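Local coordinates for methyltransferase small domain-containing protein (Thermoplasma acidophilum, PDB 1NE2), which is of unknown function but has the fold of class I S-adenosylmethionine-dependent methyltransferases and probably acts as a transferase, at residues I132-Y143 and E157-R166; M116-V124 and G146-L154. One frame throughout, in Å; residues are numbered along the deposited sequence.

Contact 1: I132-Y143 and E157-R166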
# COMPACT_ATOMS: atom_id res chain seq x y z
N ILE B 132 -0.60 -17.70 -4.61
CA ILE B 132 0.65 -17.62 -5.36
C ILE B 132 0.43 -16.76 -6.60
O ILE B 132 1.21 -15.85 -6.88
CB ILE B 132 1.14 -19.02 -5.78
CG1 ILE B 132 1.33 -19.89 -4.53
CG2 ILE B 132 2.45 -18.90 -6.54
CD1 ILE B 132 1.71 -21.32 -4.83
N ASP B 133 -0.64 -17.04 -7.33
CA ASP B 133 -0.96 -16.28 -8.54
C ASP B 133 -1.14 -14.80 -8.24
O ASP B 133 -0.60 -13.94 -8.95
CB ASP B 133 -2.23 -16.82 -9.20
CG ASP B 133 -1.98 -18.10 -9.96
OD1 ASP B 133 -2.97 -18.72 -10.41
OD2 ASP B 133 -0.80 -18.49 -10.12
N LYS B 134 -1.90 -14.49 -7.20
CA LYS B 134 -2.14 -13.09 -6.85
C LYS B 134 -0.84 -12.39 -6.45
O LYS B 134 -0.62 -11.23 -6.80
CB LYS B 134 -3.14 -13.00 -5.70
CG LYS B 134 -3.52 -11.57 -5.32
CD LYS B 134 -4.76 -11.07 -6.05
CE LYS B 134 -4.56 -10.90 -7.54
NZ LYS B 134 -5.82 -10.42 -8.21
N ALA B 135 0.01 -13.10 -5.72
CA ALA B 135 1.28 -12.52 -5.27
C ALA B 135 2.13 -12.06 -6.45
O ALA B 135 2.64 -10.94 -6.45
CB ALA B 135 2.06 -13.54 -4.44
N PHE B 136 2.25 -12.90 -7.47
CA PHE B 136 3.06 -12.55 -8.63
C PHE B 136 2.46 -11.50 -9.56
O PHE B 136 3.15 -10.95 -10.42
CB PHE B 136 3.41 -13.82 -9.40
CG PHE B 136 4.52 -14.60 -8.76
CD1 PHE B 136 5.85 -14.23 -8.95
CD2 PHE B 136 4.24 -15.67 -7.91
CE1 PHE B 136 6.88 -14.90 -8.31
CE2 PHE B 136 5.27 -16.35 -7.26
CZ PHE B 136 6.60 -15.96 -7.46
N GLU B 137 1.19 -11.19 -9.36
CA GLU B 137 0.53 -10.17 -10.16
C GLU B 137 0.52 -8.87 -9.37
O GLU B 137 0.28 -7.79 -9.91
CB GLU B 137 -0.91 -10.61 -10.46
CG GLU B 137 -1.75 -9.59 -11.19
CD GLU B 137 -3.19 -10.04 -11.36
OE1 GLU B 137 -3.99 -9.28 -11.94
OE2 GLU B 137 -3.51 -11.16 -10.91
N THR B 138 0.84 -8.98 -8.08
CA THR B 138 0.80 -7.85 -7.15
C THR B 138 2.10 -7.20 -6.67
O THR B 138 2.20 -5.97 -6.60
CB THR B 138 0.01 -8.26 -5.87
OG1 THR B 138 -1.32 -8.68 -6.23
CG2 THR B 138 -0.08 -7.09 -4.90
N SER B 139 3.09 -8.02 -6.35
CA SER B 139 4.33 -7.49 -5.79
C SER B 139 5.65 -7.91 -6.42
O SER B 139 5.75 -8.93 -7.09
CB SER B 139 4.37 -7.83 -4.30
OG SER B 139 3.15 -7.49 -3.66
N MSE B 140 6.67 -7.09 -6.17
CA MSE B 140 8.01 -7.34 -6.69
C MSE B 140 8.77 -8.35 -5.83
O MSE B 140 9.51 -9.19 -6.36
CB MSE B 140 8.79 -6.02 -6.74
CG MSE B 140 10.23 -6.19 -7.20
SE MSE B 140 10.97 -4.56 -7.94
CE MSE B 140 11.61 -3.73 -6.33
N TRP B 141 8.57 -8.28 -4.52
CA TRP B 141 9.24 -9.19 -3.59
C TRP B 141 8.19 -10.00 -2.84
O TRP B 141 7.30 -9.45 -2.19
CB TRP B 141 10.10 -8.40 -2.61
CG TRP B 141 11.12 -7.55 -3.30
CD1 TRP B 141 10.97 -6.27 -3.76
CD2 TRP B 141 12.45 -7.95 -3.67
NE1 TRP B 141 12.11 -5.85 -4.38
CE2 TRP B 141 13.04 -6.86 -4.35
CE3 TRP B 141 13.19 -9.12 -3.49
CZ2 TRP B 141 14.34 -6.91 -4.85
CZ3 TRP B 141 14.49 -9.17 -3.99
CH2 TRP B 141 15.05 -8.07 -4.66
N ILE B 142 8.29 -11.32 -2.93
CA ILE B 142 7.32 -12.23 -2.34
C ILE B 142 7.93 -13.15 -1.29
O ILE B 142 8.94 -13.82 -1.54
CB ILE B 142 6.67 -13.06 -3.49
CG1 ILE B 142 5.91 -12.10 -4.42
CG2 ILE B 142 5.76 -14.14 -2.92
CD1 ILE B 142 5.63 -12.64 -5.81
N TYR B 143 7.31 -13.19 -0.11
CA TYR B 143 7.78 -14.01 1.00
C TYR B 143 6.67 -14.89 1.55
O TYR B 143 5.52 -14.48 1.62
CB TYR B 143 8.29 -13.11 2.13
CG TYR B 143 9.51 -12.30 1.79
CD1 TYR B 143 10.79 -12.81 2.03
CD2 TYR B 143 9.40 -11.02 1.24
CE1 TYR B 143 11.94 -12.07 1.73
CE2 TYR B 143 10.54 -10.27 0.93
CZ TYR B 143 11.80 -10.80 1.19
OH TYR B 143 12.93 -10.04 0.94
N GLU B 157 6.74 -23.68 -8.20
CA GLU B 157 5.91 -22.54 -8.60
C GLU B 157 6.62 -21.19 -8.50
O GLU B 157 6.52 -20.37 -9.41
CB GLU B 157 4.62 -22.51 -7.77
CG GLU B 157 3.66 -23.66 -8.04
CD GLU B 157 3.36 -23.83 -9.52
OE1 GLU B 157 3.94 -24.75 -10.15
OE2 GLU B 157 2.56 -23.04 -10.07
N PHE B 158 7.32 -20.96 -7.39
CA PHE B 158 8.02 -19.69 -7.22
C PHE B 158 9.14 -19.50 -8.24
O PHE B 158 9.30 -18.42 -8.81
CB PHE B 158 8.61 -19.57 -5.80
CG PHE B 158 7.57 -19.40 -4.73
CD1 PHE B 158 6.45 -18.60 -4.94
CD2 PHE B 158 7.75 -19.98 -3.48
CE1 PHE B 158 5.52 -18.39 -3.92
CE2 PHE B 158 6.82 -19.77 -2.45
CZ PHE B 158 5.71 -18.98 -2.67
N SER B 159 9.93 -20.55 -8.48
CA SER B 159 11.03 -20.46 -9.42
C SER B 159 10.56 -20.30 -10.86
O SER B 159 11.30 -19.80 -11.70
CB SER B 159 11.94 -21.69 -9.29
OG SER B 159 11.25 -22.89 -9.61
N ALA B 160 9.33 -20.70 -11.14
CA ALA B 160 8.80 -20.58 -12.49
C ALA B 160 8.37 -19.14 -12.80
O ALA B 160 8.24 -18.76 -13.96
CB ALA B 160 7.61 -21.51 -12.68
N ARG B 161 8.17 -18.34 -11.76
CA ARG B 161 7.75 -16.95 -11.95
C ARG B 161 8.70 -15.92 -11.36
O ARG B 161 8.48 -14.72 -11.51
CB ARG B 161 6.34 -16.75 -11.37
CG ARG B 161 5.22 -17.34 -12.21
CD ARG B 161 5.15 -16.66 -13.58
NE ARG B 161 4.02 -17.14 -14.37
CZ ARG B 161 3.74 -16.72 -15.60
NH1 ARG B 161 4.50 -15.81 -16.19
NH2 ARG B 161 2.68 -17.21 -16.25
N GLY B 162 9.76 -16.38 -10.70
CA GLY B 162 10.71 -15.46 -10.12
C GLY B 162 12.01 -16.12 -9.69
O GLY B 162 12.24 -17.30 -9.98
N ASP B 163 12.86 -15.36 -9.02
CA ASP B 163 14.13 -15.88 -8.54
C ASP B 163 14.03 -16.18 -7.06
O ASP B 163 13.81 -15.28 -6.24
CB ASP B 163 15.24 -14.86 -8.79
CG ASP B 163 15.44 -14.57 -10.27
OD1 ASP B 163 15.80 -15.50 -11.01
OD2 ASP B 163 15.24 -13.41 -10.69
N VAL B 164 14.16 -17.46 -6.70
CA VAL B 164 14.09 -17.85 -5.29
C VAL B 164 15.45 -17.60 -4.66
O VAL B 164 16.41 -18.33 -4.93
CB VAL B 164 13.73 -19.35 -5.14
CG1 VAL B 164 13.72 -19.74 -3.65
CG2 VAL B 164 12.38 -19.64 -5.76
N PHE B 165 15.55 -16.57 -3.83
CA PHE B 165 16.83 -16.28 -3.19
C PHE B 165 16.87 -16.82 -1.77
O PHE B 165 17.93 -16.82 -1.14
CB PHE B 165 17.11 -14.77 -3.23
CG PHE B 165 16.07 -13.94 -2.58
CD1 PHE B 165 16.09 -13.72 -1.21
CD2 PHE B 165 15.06 -13.34 -3.34
CE1 PHE B 165 15.14 -12.92 -0.60
CE2 PHE B 165 14.10 -12.54 -2.74
CZ PHE B 165 14.14 -12.33 -1.36
N ARG B 166 15.73 -17.28 -1.27
CA ARG B 166 15.68 -17.87 0.07
C ARG B 166 14.72 -19.05 0.16
O ARG B 166 13.57 -18.97 -0.30
CB ARG B 166 15.29 -16.82 1.13
CG ARG B 166 15.18 -17.40 2.55
CD ARG B 166 15.09 -16.30 3.61
NE ARG B 166 16.21 -15.38 3.47
CZ ARG B 166 16.09 -14.06 3.35
NH1 ARG B 166 14.89 -13.49 3.37
NH2 ARG B 166 17.17 -13.30 3.17
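The ring of Phe136 is covered on both faces. Arg161 CB lies over one, offset toward the rim and 3.7 Å from the ring centroid in a CH-pi contact; Ile142 CD1 sits over the centre of the other. At its edge Phe136 CE2 meets Phe158 CD1 at 3.4 Å, the two rings rim to rim with their planes 45° apart. The first torsion of Phe136 (chi1 -78°, CG anti to the carbonyl carbon) carries the ring from helix 126-138 across to helix 151-161. Gly162 passes beside it, where a side chain would crowd Phe136 CE1. Phe158 CE1 also packs on Ile132 CG2 at 4.1 Å, and its ring meets Phe193 edge-to-face.

Further along, Phe165 joins an aromatic cluster. Its CE2 reaches the edge of the indole, 3.6 Å from Trp141 CE3, while its CZ stands 3.5 Å from Tyr143 OH, the phenol plane turned 80° from its own. Arg166 NH1 comes to the edge of the Tyr143 ring, 3.7 Å from CE1; both polar ends converge on Asp47, by salt bridge from Arg166 and hydrogen bond from Tyr143. Phe165 and Arg166 form a classic beta bulge opposite Gly194. Through Phe136, Phe158 and Arg161, helices 126-138 and 151-161 pack beside each other over the class I methyltransferase sheet, whose antiparallel strand 187-197 lies between strands 142-147 and 162-173.

Contact 2: M116-V124 and G146-L154; sequences MNPPFGSVV and GNAKARDFL
Asn117-Pro118-Pro119-Phe120 forms the NPPF motif that follows strand 111-116, and its Phe120 ring rests edge-on against the start of helix 151-161 and the turn before it. Phe120 CE1 lies 3.6 Å from Ala150 CB and CZ 3.8 Å from Leu154 CD2, both methyls near the ring plane. The ring gets there although Phe120 CB points away: chi1 of 66° sets CG between the backbone N and the carbonyl carbon and swings the ring back. Ala150 CB is also covered by Gly121 O, at 3.4 Å.

At the other end of the motif the backbones come close. Gly146 passes close to Pro118 O, where any CB would clash. A water bridges the two backbone segments, donating to Pro118 O at 2.6 Å and accepting from Asn147 N at 3.2 Å. In related methyltransferases an NPPY or NPPF loop at the C-terminal edge of the parallel strands binds the amino or amide nitrogen to be methylated; the sequence here is consistent with such a role.

From Ser122 to Val124 the loop is poorly ordered. Ser122 OG lies alongside the Lys149 chain, 3.5 Å from CD. Val124 closes the contact by laying CG2 over one face of the Phe153 ring, offset toward the rim, 3.8 Å from its centroid and 21° off the ring normal. Val124 CG1 lies beyond the rim on the CE2/CZ side, 3.6 Å from Phe153 CE2. An alanine in place of Phe153 would probably leave Val124 CG2 without the aromatic face it rests on, CG1 without its neighbour at the rim, and this part of the loop freer to move.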
# COMPACT_ATOMS: atom_id res chain seq x y z
N MSE B 116 3.00 -13.72 3.17
CA MSE B 116 1.93 -14.68 3.43
C MSE B 116 2.42 -15.79 4.35
O MSE B 116 3.62 -16.06 4.45
CB MSE B 116 1.41 -15.26 2.12
CG MSE B 116 2.42 -16.11 1.37
SE MSE B 116 1.76 -16.63 -0.37
CE MSE B 116 0.51 -18.01 0.14
N ASN B 117 1.47 -16.44 5.02
CA ASN B 117 1.77 -17.54 5.94
C ASN B 117 0.79 -18.67 5.63
O ASN B 117 -0.20 -18.86 6.35
CB ASN B 117 1.63 -17.06 7.38
CG ASN B 117 1.82 -18.18 8.39
OD1 ASN B 117 2.77 -18.95 8.32
ND2 ASN B 117 0.90 -18.26 9.35
N PRO B 118 1.05 -19.42 4.54
CA PRO B 118 0.30 -20.56 3.99
C PRO B 118 0.05 -21.74 4.94
O PRO B 118 1.00 -22.34 5.44
CB PRO B 118 1.15 -20.99 2.80
CG PRO B 118 1.83 -19.74 2.39
CD PRO B 118 2.23 -19.15 3.71
N PRO B 119 -1.22 -22.07 5.18
CA PRO B 119 -1.57 -23.19 6.06
C PRO B 119 -1.49 -24.53 5.34
O PRO B 119 -1.19 -25.56 5.95
CB PRO B 119 -3.00 -22.86 6.50
CG PRO B 119 -3.10 -21.37 6.30
CD PRO B 119 -2.38 -21.18 5.00
N PHE B 120 -1.75 -24.51 4.03
CA PHE B 120 -1.74 -25.73 3.22
C PHE B 120 -0.41 -26.48 3.24
O PHE B 120 0.65 -25.90 3.48
CB PHE B 120 -2.13 -25.40 1.77
CG PHE B 120 -1.14 -24.53 1.05
CD1 PHE B 120 0.05 -25.06 0.55
CD2 PHE B 120 -1.40 -23.17 0.85
CE1 PHE B 120 0.96 -24.26 -0.13
CE2 PHE B 120 -0.49 -22.36 0.17
CZ PHE B 120 0.69 -22.90 -0.32
N GLY B 121 -0.48 -27.78 2.97
CA GLY B 121 0.71 -28.61 2.97
C GLY B 121 0.85 -29.49 1.74
O GLY B 121 1.16 -29.01 0.65
N SER B 122 0.60 -30.79 1.92
CA SER B 122 0.71 -31.75 0.83
C SER B 122 -0.38 -31.59 -0.23
O SER B 122 -0.10 -31.62 -1.43
CB SER B 122 0.65 -33.18 1.40
OG SER B 122 1.69 -33.40 2.33
N VAL B 123 -1.62 -31.41 0.22
CA VAL B 123 -2.74 -31.25 -0.71
C VAL B 123 -2.94 -29.78 -1.08
O VAL B 123 -3.20 -28.94 -0.22
CB VAL B 123 -4.05 -31.79 -0.10
CG1 VAL B 123 -5.20 -31.61 -1.08
CG2 VAL B 123 -3.89 -33.26 0.27
N VAL B 124 -2.82 -29.49 -2.37
CA VAL B 124 -3.00 -28.13 -2.88
C VAL B 124 -4.39 -27.97 -3.47
O VAL B 124 -4.91 -28.88 -4.13
CB VAL B 124 -1.95 -27.80 -3.96
CG1 VAL B 124 -2.15 -26.38 -4.47
CG2 VAL B 124 -0.55 -27.97 -3.40
N GLY B 146 5.63 -21.24 6.01
CA GLY B 146 4.60 -22.24 6.24
C GLY B 146 5.13 -23.65 6.34
O GLY B 146 6.33 -23.88 6.45
N ASN B 147 4.20 -24.61 6.30
CA ASN B 147 4.51 -26.03 6.39
C ASN B 147 5.52 -26.44 5.32
O ASN B 147 5.39 -26.08 4.15
CB ASN B 147 3.21 -26.83 6.23
CG ASN B 147 3.39 -28.32 6.42
OD1 ASN B 147 2.44 -29.08 6.31
ND2 ASN B 147 4.62 -28.74 6.71
N ALA B 148 6.53 -27.21 5.73
CA ALA B 148 7.57 -27.66 4.81
C ALA B 148 7.06 -28.74 3.85
O ALA B 148 7.77 -29.10 2.90
CB ALA B 148 8.75 -28.19 5.60
N LYS B 149 5.86 -29.24 4.08
CA LYS B 149 5.30 -30.27 3.20
C LYS B 149 4.96 -29.70 1.83
O LYS B 149 4.84 -30.45 0.86
CB LYS B 149 4.05 -30.90 3.82
CG LYS B 149 4.31 -31.72 5.08
CD LYS B 149 3.13 -32.63 5.40
CE LYS B 149 1.84 -31.84 5.55
NZ LYS B 149 0.66 -32.72 5.80
N ALA B 150 4.79 -28.39 1.74
CA ALA B 150 4.47 -27.75 0.47
C ALA B 150 5.74 -27.23 -0.20
O ALA B 150 5.69 -26.60 -1.26
CB ALA B 150 3.50 -26.60 0.70
N ARG B 151 6.88 -27.53 0.41
CA ARG B 151 8.19 -27.10 -0.07
C ARG B 151 8.46 -27.34 -1.56
O ARG B 151 8.81 -26.42 -2.29
CB ARG B 151 9.28 -27.78 0.76
CG ARG B 151 10.62 -27.09 0.71
CD ARG B 151 11.60 -27.73 1.69
NE ARG B 151 12.79 -26.91 1.87
CZ ARG B 151 13.80 -27.22 2.67
NH1 ARG B 151 13.76 -28.34 3.38
NH2 ARG B 151 14.84 -26.41 2.78
N ASP B 152 8.31 -28.59 -1.99
CA ASP B 152 8.56 -28.94 -3.39
C ASP B 152 7.65 -28.17 -4.34
O ASP B 152 8.12 -27.57 -5.31
CB ASP B 152 8.37 -30.44 -3.61
CG ASP B 152 9.35 -31.27 -2.79
OD1 ASP B 152 10.57 -31.04 -2.91
OD2 ASP B 152 8.89 -32.16 -2.04
N PHE B 153 6.36 -28.18 -4.05
CA PHE B 153 5.38 -27.48 -4.87
C PHE B 153 5.68 -25.98 -4.92
O PHE B 153 5.69 -25.38 -6.00
CB PHE B 153 3.97 -27.69 -4.32
CG PHE B 153 2.91 -26.91 -5.04
CD1 PHE B 153 2.60 -27.18 -6.37
CD2 PHE B 153 2.21 -25.90 -4.38
CE1 PHE B 153 1.61 -26.47 -7.03
CE2 PHE B 153 1.22 -25.17 -5.04
CZ PHE B 153 0.92 -25.46 -6.37
N LEU B 154 5.92 -25.38 -3.76
CA LEU B 154 6.20 -23.95 -3.71
C LEU B 154 7.47 -23.56 -4.45
O LEU B 154 7.47 -22.59 -5.20
CB LEU B 154 6.27 -23.49 -2.25
CG LEU B 154 4.93 -23.51 -1.52
CD1 LEU B 154 5.12 -23.03 -0.09
CD2 LEU B 154 3.92 -22.62 -2.25
O HOH W 1 1.29 -23.97 7.49

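Overall arrangement
Contacts 1 and 2 lie 14 Å apart between centres and share strand 142-147 and helix 151-161, contact 2 holding the end of the strand and the start of the helix, contact 1 the reverse. Tyr143 O and Met116 N, 3.1 Å apart, probably form a hydrogen bond that pairs the strand of contact 1 with the one leading into the NPPF loop. Ile132 connects the two contacts: its CD1 is 3.6 Å from Leu154 CD2 and 3.9 Å from Phe153 CE2. Contact 2 is probably the one nearer the active site: the Asn117 side chain lies near, without touching, a GxGxxA pattern that resembles a cofactor-binding loop; contact 1 packs the opposite end of strand 142-147.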